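Local coordinates for protein vestitone reductase (Medicago sativa, PDB 2P4H) that catalyses the NADPH-dependent, stereospecific reduction of (3R)-vestitone to the isoflavanol DMI, the penultimate step in making the defence compound medicarpin, at residues R119-S125 against D181-L187; V219-V225 against S250-I256; N64-F68 against G106-A110; L262-Y267 against F309-Q314; S127-N132 against D143-V147. All coordinates share one frame. Residues are numbered along the deposited sequence.

Contact 1: residues R119-S125 against D181-L187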
# COMPACT_ATOMS: atom_id res chain seq x y z
N ARG A 119 -6.22 9.91 14.17
CA ARG A 119 -5.53 9.93 12.89
C ARG A 119 -6.25 9.09 11.84
O ARG A 119 -6.72 7.98 12.13
CB ARG A 119 -4.09 9.43 13.01
CG ARG A 119 -3.25 9.72 11.77
CD ARG A 119 -2.63 11.11 11.79
NE ARG A 119 -1.32 11.08 12.45
CZ ARG A 119 -0.45 12.08 12.48
NH1 ARG A 119 -0.74 13.24 11.89
NH2 ARG A 119 0.72 11.92 13.06
N PHE A 120 -6.35 9.64 10.64
CA PHE A 120 -6.96 8.96 9.49
C PHE A 120 -5.79 8.76 8.53
O PHE A 120 -5.18 9.72 8.08
CB PHE A 120 -8.03 9.86 8.85
CG PHE A 120 -8.73 9.24 7.67
CD1 PHE A 120 -8.11 9.18 6.43
CD2 PHE A 120 -10.01 8.71 7.81
CE1 PHE A 120 -8.75 8.60 5.34
CE2 PHE A 120 -10.67 8.14 6.73
CZ PHE A 120 -10.04 8.08 5.49
N ILE A 121 -5.48 7.50 8.23
CA ILE A 121 -4.37 7.20 7.34
C ILE A 121 -4.87 6.59 6.04
O ILE A 121 -5.50 5.53 6.03
CB ILE A 121 -3.36 6.26 8.01
CG1 ILE A 121 -2.90 6.86 9.34
CG2 ILE A 121 -2.15 6.04 7.10
CD1 ILE A 121 -1.82 6.07 10.07
N TYR A 122 -4.58 7.29 4.95
CA TYR A 122 -4.99 6.86 3.62
C TYR A 122 -3.84 6.25 2.85
O TYR A 122 -2.76 6.81 2.77
CB TYR A 122 -5.53 8.06 2.84
CG TYR A 122 -6.07 7.69 1.48
CD1 TYR A 122 -7.26 6.97 1.36
CD2 TYR A 122 -5.37 8.02 0.31
CE1 TYR A 122 -7.74 6.59 0.12
CE2 TYR A 122 -5.86 7.63 -0.94
CZ TYR A 122 -7.05 6.91 -1.02
OH TYR A 122 -7.54 6.50 -2.24
N THR A 123 -4.11 5.08 2.27
CA THR A 123 -3.12 4.37 1.47
C THR A 123 -3.07 4.92 0.05
O THR A 123 -4.05 4.82 -0.68
CB THR A 123 -3.46 2.86 1.40
OG1 THR A 123 -3.28 2.26 2.69
CG2 THR A 123 -2.58 2.16 0.38
N SER A 124 -1.95 5.53 -0.33
CA SER A 124 -1.81 6.03 -1.69
C SER A 124 -0.83 5.14 -2.45
O SER A 124 -0.48 4.06 -1.98
CB SER A 124 -1.37 7.50 -1.73
OG SER A 124 -1.56 8.01 -3.04
N SER A 125 -0.35 5.62 -3.59
CA SER A 125 0.50 4.82 -4.46
C SER A 125 1.56 5.61 -5.22
O SER A 125 1.40 6.81 -5.43
CB SER A 125 -0.41 4.10 -5.45
OG SER A 125 0.26 3.70 -6.63
N ASP A 181 -7.19 15.06 11.03
CA ASP A 181 -5.75 14.82 10.98
C ASP A 181 -5.47 13.67 10.01
O ASP A 181 -5.45 12.50 10.40
CB ASP A 181 -5.21 14.47 12.36
CG ASP A 181 -3.70 14.60 12.44
OD1 ASP A 181 -3.03 14.50 11.39
OD2 ASP A 181 -3.17 14.79 13.56
N VAL A 182 -5.25 14.03 8.76
CA VAL A 182 -5.00 13.06 7.70
C VAL A 182 -3.54 12.89 7.33
O VAL A 182 -2.79 13.86 7.22
CB VAL A 182 -5.76 13.46 6.41
CG1 VAL A 182 -5.35 12.55 5.25
CG2 VAL A 182 -7.26 13.38 6.64
N VAL A 183 -3.15 11.64 7.15
CA VAL A 183 -1.82 11.30 6.69
C VAL A 183 -2.04 10.39 5.49
O VAL A 183 -2.95 9.55 5.51
CB VAL A 183 -1.00 10.51 7.75
CG1 VAL A 183 0.15 9.75 7.07
CG2 VAL A 183 -0.44 11.46 8.78
N THR A 184 -1.26 10.58 4.44
CA THR A 184 -1.35 9.72 3.28
C THR A 184 0.02 9.08 3.12
O THR A 184 1.05 9.72 3.33
CB THR A 184 -1.73 10.48 1.98
OG1 THR A 184 -0.71 11.44 1.66
CG2 THR A 184 -3.06 11.18 2.15
N LEU A 185 0.03 7.79 2.79
CA LEU A 185 1.28 7.07 2.61
C LEU A 185 1.43 6.71 1.14
O LEU A 185 0.60 5.99 0.58
CB LEU A 185 1.30 5.80 3.46
CG LEU A 185 1.55 5.99 4.96
CD1 LEU A 185 1.22 4.71 5.71
CD2 LEU A 185 3.00 6.39 5.20
N ILE A 186 2.47 7.24 0.52
CA ILE A 186 2.73 6.97 -0.89
C ILE A 186 3.53 5.67 -0.93
O ILE A 186 4.72 5.64 -0.61
CB ILE A 186 3.52 8.14 -1.51
CG1 ILE A 186 2.75 9.45 -1.29
CG2 ILE A 186 3.72 7.89 -3.01
CD1 ILE A 186 3.56 10.71 -1.60
N LEU A 187 2.85 4.60 -1.33
CA LEU A 187 3.46 3.27 -1.35
C LEU A 187 3.90 2.75 -2.70
O LEU A 187 3.17 2.84 -3.69
CB LEU A 187 2.48 2.27 -0.72
CG LEU A 187 2.01 2.62 0.70
CD1 LEU A 187 0.90 1.68 1.13
CD2 LEU A 187 3.18 2.53 1.66
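Start at the N-terminal end, where Arg119 bends round: with chi1 t and chi2 and chi3 both p, its side chain brings NH1 to Asp181 OD1 at 2.7 Å in a hydrogen-bonded salt bridge. Val183 CG2 covers one face of the guanidinium, 3.6 Å from Arg119 NH1, and the backbone carbonyls of Leu237 and Val242 take NE and NH2. From here the strands run parallel, paired one to one from Phe120–Val182 to Thr123–Leu185. Backbone bonds from Phe120 N to Asp181 O (3.0 Å) through to Ser124 N to Leu185 O (2.7 Å) hold the ladder; Leu187 N to Ser124 O, at 3.4 Å, is weak.

On one face Phe120 and Tyr122, both chi1 t, lie beside Val182 and Thr184 under helices 95-111 and 158-177; the Ser124 and Thr184 hydroxyls both bond to Glu168. On the other, Ile121 (m, t) and Leu185 (m, t) bring Ile121 CG2 to 3.9 Å from Leu185 CD1, and Thr123 (m) sets its CG2 3.6 Å from CD1 of Leu187 (m, t); helix 227-239 covers Ile121, Val183 and Leu185. The two strands are neighbours on one side of a seven-stranded parallel sheet of order 3-2-1-4-5-6-7, the Rossmann fold of this NAD(P)-dependent epimerase/dehydratase family.

Contact 2: residues V219-V225 against S250-I256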
# COMPACT_ATOMS: atom_id res chain seq x y z
N VAL A 219 8.94 -3.56 -15.71
CA VAL A 219 9.68 -2.64 -14.85
C VAL A 219 11.12 -3.15 -14.69
O VAL A 219 11.34 -4.34 -14.43
CB VAL A 219 9.00 -2.55 -13.46
CG1 VAL A 219 9.90 -1.81 -12.48
CG2 VAL A 219 7.66 -1.84 -13.60
N THR A 220 12.09 -2.26 -14.85
CA THR A 220 13.49 -2.63 -14.72
C THR A 220 14.21 -1.95 -13.54
O THR A 220 15.40 -2.17 -13.32
CB THR A 220 14.25 -2.38 -16.03
OG1 THR A 220 13.96 -1.07 -16.51
CG2 THR A 220 13.84 -3.42 -17.07
N ARG A 221 13.49 -1.11 -12.82
CA ARG A 221 14.00 -0.49 -11.59
C ARG A 221 12.76 -0.31 -10.74
O ARG A 221 11.84 0.43 -11.11
CB ARG A 221 14.71 0.85 -11.82
CG ARG A 221 15.36 1.34 -10.52
CD ARG A 221 16.25 2.55 -10.75
NE ARG A 221 15.48 3.70 -11.21
CZ ARG A 221 15.98 4.71 -11.90
NH1 ARG A 221 17.27 4.72 -12.22
NH2 ARG A 221 15.20 5.72 -12.27
N PHE A 222 12.75 -1.00 -9.61
CA PHE A 222 11.60 -1.03 -8.71
C PHE A 222 11.72 -0.22 -7.42
O PHE A 222 12.71 -0.38 -6.70
CB PHE A 222 11.33 -2.47 -8.25
CG PHE A 222 11.08 -3.47 -9.36
CD1 PHE A 222 9.80 -3.98 -9.55
CD2 PHE A 222 12.12 -3.94 -10.15
CE1 PHE A 222 9.56 -4.95 -10.52
CE2 PHE A 222 11.88 -4.92 -11.13
CZ PHE A 222 10.60 -5.42 -11.30
N HIS A 223 10.74 0.63 -7.13
CA HIS A 223 10.74 1.28 -5.82
C HIS A 223 9.97 0.24 -5.00
O HIS A 223 8.95 -0.31 -5.46
CB HIS A 223 10.08 2.68 -5.81
CG HIS A 223 8.94 2.89 -6.76
ND1 HIS A 223 8.82 4.03 -7.52
CD2 HIS A 223 7.80 2.18 -6.97
CE1 HIS A 223 7.67 4.02 -8.16
NE2 HIS A 223 7.03 2.91 -7.84
N MET A 224 10.47 -0.08 -3.81
CA MET A 224 9.87 -1.14 -2.99
C MET A 224 9.87 -0.87 -1.48
O MET A 224 10.59 0.01 -0.99
CB MET A 224 10.64 -2.45 -3.23
CG MET A 224 10.94 -2.75 -4.70
SD MET A 224 11.90 -4.27 -4.94
CE MET A 224 10.61 -5.48 -4.70
N VAL A 225 9.06 -1.64 -0.77
CA VAL A 225 8.96 -1.56 0.69
C VAL A 225 8.46 -2.90 1.23
O VAL A 225 7.73 -3.61 0.55
CB VAL A 225 7.97 -0.43 1.14
CG1 VAL A 225 6.54 -0.77 0.73
CG2 VAL A 225 8.06 -0.23 2.65
N SER A 250 8.94 4.38 0.99
CA SER A 250 9.62 3.63 -0.06
C SER A 250 11.12 3.64 0.19
O SER A 250 11.87 4.36 -0.47
CB SER A 250 9.29 4.34 -1.38
OG SER A 250 9.80 3.68 -2.52
N PRO A 251 11.59 2.82 1.15
CA PRO A 251 13.02 2.76 1.50
C PRO A 251 13.97 2.14 0.49
O PRO A 251 15.19 2.32 0.59
CB PRO A 251 13.00 1.98 2.81
CG PRO A 251 11.91 0.99 2.57
CD PRO A 251 10.82 1.84 1.94
N PHE A 252 13.43 1.41 -0.48
CA PHE A 252 14.29 0.73 -1.45
C PHE A 252 14.07 1.16 -2.90
O PHE A 252 12.95 1.44 -3.32
CB PHE A 252 14.07 -0.79 -1.39
CG PHE A 252 14.00 -1.36 0.01
CD1 PHE A 252 14.94 -1.02 0.98
CD2 PHE A 252 13.01 -2.29 0.33
CE1 PHE A 252 14.89 -1.60 2.25
CE2 PHE A 252 12.96 -2.87 1.59
CZ PHE A 252 13.90 -2.53 2.56
N ILE A 253 15.17 1.21 -3.65
CA ILE A 253 15.12 1.49 -5.08
C ILE A 253 16.05 0.40 -5.62
O ILE A 253 17.24 0.37 -5.31
CB ILE A 253 15.55 2.94 -5.43
CG1 ILE A 253 15.37 3.18 -6.93
CG2 ILE A 253 16.97 3.22 -4.96
CD1 ILE A 253 13.92 3.02 -7.40
N VAL A 254 15.46 -0.50 -6.39
CA VAL A 254 16.17 -1.69 -6.87
C VAL A 254 16.24 -1.96 -8.36
O VAL A 254 15.25 -2.37 -8.97
CB VAL A 254 15.54 -2.94 -6.20
CG1 VAL A 254 16.40 -4.16 -6.45
CG2 VAL A 254 15.35 -2.68 -4.70
N PRO A 255 17.41 -1.74 -8.97
CA PRO A 255 17.55 -2.00 -10.40
C PRO A 255 17.41 -3.51 -10.59
O PRO A 255 17.83 -4.29 -9.73
CB PRO A 255 18.96 -1.52 -10.71
CG PRO A 255 19.18 -0.42 -9.71
CD PRO A 255 18.59 -1.02 -8.45
N ILE A 256 16.84 -3.93 -11.71
CA ILE A 256 16.67 -5.36 -11.95
C ILE A 256 18.01 -6.10 -11.98
O ILE A 256 18.08 -7.29 -11.66
CB ILE A 256 15.85 -5.59 -13.26
CG1 ILE A 256 15.35 -7.03 -13.31
CG2 ILE A 256 16.69 -5.24 -14.47
CD1 ILE A 256 14.25 -7.25 -14.34
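Strands 222-225 and 252-255 run antiparallel, their short axes 4.6 Å apart at closest and 139° between directions, in a small mixed sheet separate from the parallel Rossmann sheet. Phe222–Val254 and Met224–Phe252 are the hydrogen-bonded pairs: Phe222 N to Val254 O 2.9 Å and Val254 N to Phe222 O 2.8 Å, then Met224 N to Phe252 O 2.9 Å and Phe252 N to Met224 O 3.2 Å. Between and beyond them, His223–Ile253 and Arg221–Pro255 are non-hydrogen-bonded pairs. Segment 219-225 turns a corner at Thr220 and Arg221, while 250-256 passes through Pro255, the N-cap residue, into helix 256-266.

Phe222, Met224, Phe252 and Val254 share a face. Met224 (m, t, p) lays its SD 3.8 Å from Val254 CG2, and its CB is 4.2 Å from Phe252 CB; helix 305-319 packs against Met224 and Phe252, and the Phe222 ring meets Phe189 edge-to-face. On the other face Ile253, with chi1 t and chi2 p, brings CD1 to 3.8 Å from Arg221 CG and 4.2 Å from His223 CB. The polar ends of those two neighbours look to the backbone: Arg221 NE bonds to Leu286 O and His223 ND1 to Pro287 O. At the turn into the helix, Ile256 N donates to Thr220 O at 2.8 Å.

Contact 3: residues N64-F68 against G106-A110; sequences NPDSF and GILKA
Build residues 65-67 with helical phi/psi but without the regular bonds of a helix, in the loop that leads to helix 69-72. Two i to i+3 backbone bonds tighten this turn, Ser67 N to Asn64 O and Phe68 N to Pro65 O, each 3.0 Å. Residues 106-110 belong to helix 95-111, with Ala110 N bonded to Gly106 O (3.2 Å) but a kink where Ile107 N and Leu108 N lack bonds to the turn before. Set Pro65 CA 4.6 Å from Gly106 CA. Bare Gly106 is the hollow beside the Phe68 ring, Phe68 CD2 lying 4.2 Å from Gly106 C. Pro65 CA makes a CA-H...O contact with Gly106 O at 3.4 Å, and Pro65 CG is 3.8 Å from Lys109 CB. Ala110 is the bump at the other end, its CB 3.3 Å from Pro65 O and 3.9 Å from Phe68 CB. Phe68 (chi1 m, chi2 -77°) lays its ring flat on Ile107 (t, t), whose CB stands 3.8 Å from the centroid, a CH-pi contact. The Ile107 side chain also packs against strands 3-7 and 77-80: a loop on a helix flanking the Rossmann sheet. No conventional hydrogen bond or salt bridge joins the segments, so close packing holds them.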
# COMPACT_ATOMS: atom_id res chain seq x y z
N ASN A 64 -21.17 5.48 0.69
CA ASN A 64 -22.13 5.96 1.69
C ASN A 64 -21.49 6.19 3.06
O ASN A 64 -21.26 5.24 3.81
CB ASN A 64 -23.29 4.96 1.83
CG ASN A 64 -24.31 5.40 2.86
OD1 ASN A 64 -24.28 6.53 3.35
ND2 ASN A 64 -25.24 4.51 3.19
N PRO A 65 -21.22 7.45 3.40
CA PRO A 65 -20.60 7.78 4.69
C PRO A 65 -21.32 7.16 5.89
O PRO A 65 -20.69 6.61 6.79
CB PRO A 65 -20.65 9.30 4.72
CG PRO A 65 -20.56 9.67 3.28
CD PRO A 65 -21.49 8.68 2.63
N ASP A 66 -22.65 7.24 5.90
CA ASP A 66 -23.41 6.69 7.01
C ASP A 66 -23.22 5.19 7.21
O ASP A 66 -23.35 4.69 8.33
CB ASP A 66 -24.90 6.98 6.83
CG ASP A 66 -25.73 6.50 8.01
OD1 ASP A 66 -25.58 7.07 9.12
OD2 ASP A 66 -26.51 5.54 7.84
N SER A 67 -22.93 4.46 6.14
CA SER A 67 -22.74 3.02 6.26
C SER A 67 -21.48 2.67 7.06
O SER A 67 -21.26 1.50 7.40
CB SER A 67 -22.66 2.37 4.87
OG SER A 67 -21.40 2.59 4.25
N PHE A 68 -20.66 3.67 7.34
CA PHE A 68 -19.42 3.48 8.11
C PHE A 68 -19.56 3.92 9.57
O PHE A 68 -18.65 3.70 10.37
CB PHE A 68 -18.27 4.27 7.49
CG PHE A 68 -17.73 3.68 6.23
CD1 PHE A 68 -16.90 2.56 6.27
CD2 PHE A 68 -18.06 4.22 4.99
CE1 PHE A 68 -16.40 2.00 5.10
CE2 PHE A 68 -17.57 3.67 3.81
CZ PHE A 68 -16.74 2.55 3.87
N GLY A 106 -15.72 8.50 1.28
CA GLY A 106 -16.81 7.93 2.07
C GLY A 106 -16.57 7.82 3.56
O GLY A 106 -17.25 8.45 4.37
N ILE A 107 -15.59 7.01 3.94
CA ILE A 107 -15.30 6.82 5.35
C ILE A 107 -14.67 8.07 5.98
O ILE A 107 -14.78 8.28 7.19
CB ILE A 107 -14.42 5.56 5.55
CG1 ILE A 107 -14.27 5.28 7.05
CG2 ILE A 107 -13.08 5.72 4.84
CD1 ILE A 107 -13.64 3.93 7.35
N LEU A 108 -14.02 8.91 5.17
CA LEU A 108 -13.43 10.13 5.71
C LEU A 108 -14.56 11.10 6.10
O LEU A 108 -14.49 11.77 7.13
CB LEU A 108 -12.51 10.78 4.67
CG LEU A 108 -11.80 12.07 5.07
CD1 LEU A 108 -10.93 11.85 6.31
CD2 LEU A 108 -10.94 12.55 3.90
N LYS A 109 -15.61 11.16 5.28
CA LYS A 109 -16.75 12.03 5.59
C LYS A 109 -17.40 11.55 6.89
O LYS A 109 -17.85 12.35 7.71
CB LYS A 109 -17.76 12.00 4.45
CG LYS A 109 -17.31 12.74 3.20
CD LYS A 109 -18.29 12.52 2.05
CE LYS A 109 -17.87 13.27 0.81
NZ LYS A 109 -18.79 13.00 -0.33
N ALA A 110 -17.46 10.23 7.07
CA ALA A 110 -18.05 9.66 8.27
C ALA A 110 -17.27 10.06 9.51
O ALA A 110 -17.82 10.14 10.61
CB ALA A 110 -18.10 8.14 8.15

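Contact 4: residues L262-Y267 against F309-Q314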
# COMPACT_ATOMS: atom_id res chain seq x y z
N LEU A 262 21.43 -10.26 -6.25
CA LEU A 262 20.99 -10.66 -4.93
C LEU A 262 20.32 -12.04 -4.96
O LEU A 262 20.70 -12.94 -4.21
CB LEU A 262 20.00 -9.63 -4.35
CG LEU A 262 19.41 -9.86 -2.96
CD1 LEU A 262 18.75 -8.58 -2.48
CD2 LEU A 262 18.40 -11.00 -2.97
N LEU A 263 19.33 -12.20 -5.83
CA LEU A 263 18.61 -13.46 -5.92
C LEU A 263 19.45 -14.64 -6.41
O LEU A 263 19.27 -15.77 -5.95
CB LEU A 263 17.37 -13.29 -6.80
CG LEU A 263 16.38 -12.22 -6.30
CD1 LEU A 263 15.23 -12.09 -7.28
CD2 LEU A 263 15.87 -12.60 -4.92
N SER A 264 20.39 -14.38 -7.32
CA SER A 264 21.23 -15.45 -7.83
C SER A 264 22.12 -16.03 -6.73
O SER A 264 22.34 -17.23 -6.67
CB SER A 264 22.11 -14.95 -8.98
OG SER A 264 21.32 -14.58 -10.10
N ALA A 265 22.62 -15.15 -5.87
CA ALA A 265 23.49 -15.58 -4.79
C ALA A 265 22.74 -16.27 -3.65
O ALA A 265 23.20 -17.28 -3.12
CB ALA A 265 24.26 -14.38 -4.24
N LYS A 266 21.57 -15.75 -3.30
CA LYS A 266 20.80 -16.31 -2.20
C LYS A 266 19.92 -17.51 -2.56
O LYS A 266 19.62 -18.33 -1.69
CB LYS A 266 19.94 -15.22 -1.55
CG LYS A 266 20.74 -14.03 -1.04
CD LYS A 266 21.85 -14.44 -0.08
CE LYS A 266 22.66 -13.24 0.37
NZ LYS A 266 23.82 -13.63 1.23
N TYR A 267 19.50 -17.61 -3.82
CA TYR A 267 18.63 -18.70 -4.25
C TYR A 267 19.17 -19.39 -5.50
O TYR A 267 18.57 -19.31 -6.57
CB TYR A 267 17.22 -18.18 -4.51
CG TYR A 267 16.67 -17.37 -3.35
CD1 TYR A 267 16.12 -18.00 -2.23
CD2 TYR A 267 16.76 -15.98 -3.35
CE1 TYR A 267 15.68 -17.26 -1.14
CE2 TYR A 267 16.33 -15.24 -2.26
CZ TYR A 267 15.79 -15.88 -1.16
OH TYR A 267 15.39 -15.14 -0.07
N PHE A 309 12.59 -9.84 0.13
CA PHE A 309 12.55 -10.90 -0.87
C PHE A 309 12.43 -12.28 -0.23
O PHE A 309 11.69 -13.12 -0.74
CB PHE A 309 13.81 -10.85 -1.75
CG PHE A 309 13.73 -9.82 -2.85
CD1 PHE A 309 12.84 -9.97 -3.91
CD2 PHE A 309 14.54 -8.68 -2.81
CE1 PHE A 309 12.75 -9.01 -4.92
CE2 PHE A 309 14.45 -7.71 -3.81
CZ PHE A 309 13.56 -7.88 -4.87
N ASP A 310 13.12 -12.52 0.88
CA ASP A 310 13.04 -13.83 1.50
C ASP A 310 11.65 -14.12 2.05
O ASP A 310 11.14 -15.23 1.89
CB ASP A 310 14.07 -14.00 2.61
CG ASP A 310 14.22 -15.45 3.03
OD1 ASP A 310 14.63 -16.27 2.17
OD2 ASP A 310 13.92 -15.78 4.19
N ASP A 311 11.04 -13.14 2.71
CA ASP A 311 9.71 -13.35 3.27
C ASP A 311 8.72 -13.66 2.16
O ASP A 311 7.88 -14.55 2.30
CB ASP A 311 9.25 -12.14 4.08
CG ASP A 311 9.92 -12.06 5.44
OD1 ASP A 311 10.39 -13.11 5.93
OD2 ASP A 311 9.97 -10.96 6.03
N ALA A 312 8.81 -12.95 1.04
CA ALA A 312 7.92 -13.18 -0.08
C ALA A 312 8.16 -14.56 -0.69
O ALA A 312 7.21 -15.31 -0.95
CB ALA A 312 8.11 -12.10 -1.14
N ILE A 313 9.42 -14.91 -0.90
CA ILE A 313 9.76 -16.19 -1.49
C ILE A 313 9.35 -17.38 -0.62
O ILE A 313 8.75 -18.33 -1.12
CB ILE A 313 11.26 -16.24 -1.84
CG1 ILE A 313 11.52 -15.35 -3.06
CG2 ILE A 313 11.72 -17.67 -2.10
CD1 ILE A 313 12.98 -15.09 -3.36
N GLN A 314 9.65 -17.32 0.67
CA GLN A 314 9.27 -18.42 1.56
C GLN A 314 7.75 -18.57 1.62
O GLN A 314 7.23 -19.69 1.65
CB GLN A 314 9.82 -18.21 2.98
CG GLN A 314 11.34 -18.15 3.08
CD GLN A 314 12.04 -19.26 2.31
OE1 GLN A 314 11.56 -20.40 2.25
NE2 GLN A 314 13.19 -18.94 1.73
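Tyr267, the first residue after helix 256-266 to leave helical phi/psi, is the hub of this helix-to-helix packing between helices 256-266 and 305-319 in the C-terminal part of the chain. The short axes of helices 262-266 and 309-314 stay 12.4 Å apart at closest and cross at -62°, so long side chains have to span the gap. Tyr267, with 88 Å² covered, reaches across with chi1 m and lies with one ring face on Ile313: Ile313 CD1 is 3.8 Å from the ring centroid, 21° off the normal, a CH-pi contact, and 3.5 Å from Tyr267 CE2.

Phe309 comes next, with 57 Å² covered. With chi1 at -81° its ring meets the leucines of the other helix, Leu263 CD2 coming 4.1 Å from Phe309 CG and Leu262 CD1 4.2 Å from Phe309 CD2. Ile313 (m, t), with 44 Å² covered, joins the two groups, because its CD1 also lies 4.1 Å from Leu263 CD2. The result is a compact apolar patch with a polar edge beside the phenol. There Asp310 OD1 takes two hydrogen bonds, one from Gln314 NE2 at 3.1 Å within its own helix and one from Tyr267 OH at 2.6 Å.

Contact 5: residues S127-N132 against D143-V147; sequences SAVSFN and DWSDV
Neither segment is a regular helix or strand, save that Val147 opens helix 147-153; set Val129 CA 4.2 Å from Trp144 CA and Asn132 CA 4.1 Å from Ser145 CA, with Trp144 and Ser145 extended (phi/psi -139/146 and -70/153). Ser127, Ala128 and Ser130 are near-helical. Ser127 begins with its carbonyl: Ser145 OG (chi1 m) donates to Ser127 O at 2.7 Å. Ala128 O follows, accepting Ser145 N at 2.9 Å and lying 3.5 Å from Trp144 CE3. At Val129 (-130/-24, chi1 m), CG1 rests 3.2 Å from Asp143 O. These two loops belong to the Rossmann-type epimerase/dehydratase domain and flank the short strand 138-139; Trp144 makes cation-pi contacts with Arg246 and Lys169. Ser130 turns its side chain away, OG bonding to Gly126 O. Phe131 (-107/57, chi1 m) gives its N to Ser145 OG at 2.9 Å, and its O accepts Asp146 N at 2.8 Å. Asn132 (-90/2) ends the walk with CB 3.3 Å from Trp144 O, near Asp146, which N-caps helix 147-153 through OD1 to Leu149 N.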
# COMPACT_ATOMS: atom_id res chain seq x y z
N SER A 127 1.97 5.51 -8.15
CA SER A 127 1.35 5.93 -9.40
C SER A 127 0.80 7.35 -9.28
O SER A 127 0.54 8.01 -10.28
CB SER A 127 0.22 4.97 -9.79
OG SER A 127 -0.81 4.98 -8.82
N ALA A 128 0.62 7.81 -8.04
CA ALA A 128 0.10 9.16 -7.81
C ALA A 128 1.19 10.23 -7.92
O ALA A 128 0.90 11.43 -7.87
CB ALA A 128 -0.57 9.24 -6.44
N VAL A 129 2.44 9.80 -8.08
CA VAL A 129 3.56 10.74 -8.19
C VAL A 129 4.49 10.50 -9.38
O VAL A 129 5.16 11.42 -9.84
CB VAL A 129 4.46 10.75 -6.91
CG1 VAL A 129 3.63 11.09 -5.69
CG2 VAL A 129 5.15 9.40 -6.74
N SER A 130 4.52 9.26 -9.87
CA SER A 130 5.43 8.87 -10.95
C SER A 130 5.15 9.30 -12.39
O SER A 130 6.04 9.22 -13.23
CB SER A 130 5.63 7.36 -10.91
OG SER A 130 6.12 6.95 -9.64
N PHE A 131 3.93 9.75 -12.67
CA PHE A 131 3.58 10.17 -14.02
C PHE A 131 3.46 11.68 -14.10
O PHE A 131 2.42 12.21 -14.49
CB PHE A 131 2.27 9.52 -14.46
CG PHE A 131 2.31 8.02 -14.52
CD1 PHE A 131 2.04 7.26 -13.38
CD2 PHE A 131 2.61 7.37 -15.71
CE1 PHE A 131 2.08 5.86 -13.44
CE2 PHE A 131 2.65 5.98 -15.77
CZ PHE A 131 2.38 5.22 -14.64
N ASN A 132 4.54 12.38 -13.72
CA ASN A 132 4.55 13.84 -13.72
C ASN A 132 5.03 14.48 -15.02
O ASN A 132 5.11 15.71 -15.11
CB ASN A 132 5.42 14.34 -12.55
CG ASN A 132 6.77 13.66 -12.49
OD1 ASN A 132 6.88 12.48 -12.16
ND2 ASN A 132 7.82 14.41 -12.82
N ASP A 143 5.89 16.17 -5.35
CA ASP A 143 5.62 15.71 -6.71
C ASP A 143 4.27 15.02 -6.87
O ASP A 143 3.83 14.28 -6.00
CB ASP A 143 6.73 14.76 -7.17
CG ASP A 143 8.06 15.47 -7.32
OD1 ASP A 143 8.15 16.37 -8.18
OD2 ASP A 143 9.01 15.14 -6.57
N TRP A 144 3.63 15.28 -8.01
CA TRP A 144 2.32 14.71 -8.33
C TRP A 144 2.24 14.30 -9.79
O TRP A 144 2.83 14.95 -10.66
CB TRP A 144 1.20 15.74 -8.11
CG TRP A 144 0.81 15.97 -6.70
CD1 TRP A 144 1.20 17.00 -5.89
CD2 TRP A 144 -0.10 15.17 -5.93
NE1 TRP A 144 0.59 16.90 -4.67
CE2 TRP A 144 -0.22 15.79 -4.66
CE3 TRP A 144 -0.83 14.00 -6.19
CZ2 TRP A 144 -1.04 15.27 -3.65
CZ3 TRP A 144 -1.65 13.49 -5.18
CH2 TRP A 144 -1.74 14.13 -3.93
N SER A 145 1.50 13.23 -10.05
CA SER A 145 1.29 12.79 -11.42
C SER A 145 0.39 13.82 -12.09
O SER A 145 -0.40 14.50 -11.42
CB SER A 145 0.62 11.41 -11.45
OG SER A 145 1.54 10.39 -11.10
N ASP A 146 0.51 13.94 -13.41
CA ASP A 146 -0.27 14.89 -14.20
C ASP A 146 -1.47 14.16 -14.80
O ASP A 146 -1.31 13.38 -15.74
CB ASP A 146 0.61 15.46 -15.32
CG ASP A 146 -0.04 16.60 -16.07
OD1 ASP A 146 -1.25 16.53 -16.35
OD2 ASP A 146 0.67 17.58 -16.38
N VAL A 147 -2.65 14.40 -14.25
CA VAL A 147 -3.86 13.74 -14.73
C VAL A 147 -4.19 14.04 -16.19
O VAL A 147 -4.62 13.16 -16.93
CB VAL A 147 -5.08 14.10 -13.84
CG1 VAL A 147 -6.36 13.52 -14.42
CG2 VAL A 147 -4.86 13.56 -12.43

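In the fold
Contact 1 is the middle of the fold, its centre about 9 Å from that of the chain. Contact 3 joins it through helix 95-111, which runs on towards strand 119-125: Phe120 CE2 packs 3.6 Å from Leu108 CA. Contact 5 lies between the two strands of contact 1 in sequence, and Val129 CG1 touches Ile186 CD1 at 4.1 Å. It meets contact 2 where Ser130 OG approaches His223 CE1 at 3.6 Å. Contact 2 leads to contact 4, Met224 CE lying 3.8 Å from Phe309 CZ, whereas contacts 3 and 4 have centres about 42 Å apart. Thr123 of contact 1 has its side chain about 4 Å from that of Leu13, in the predicted NADP(+) site.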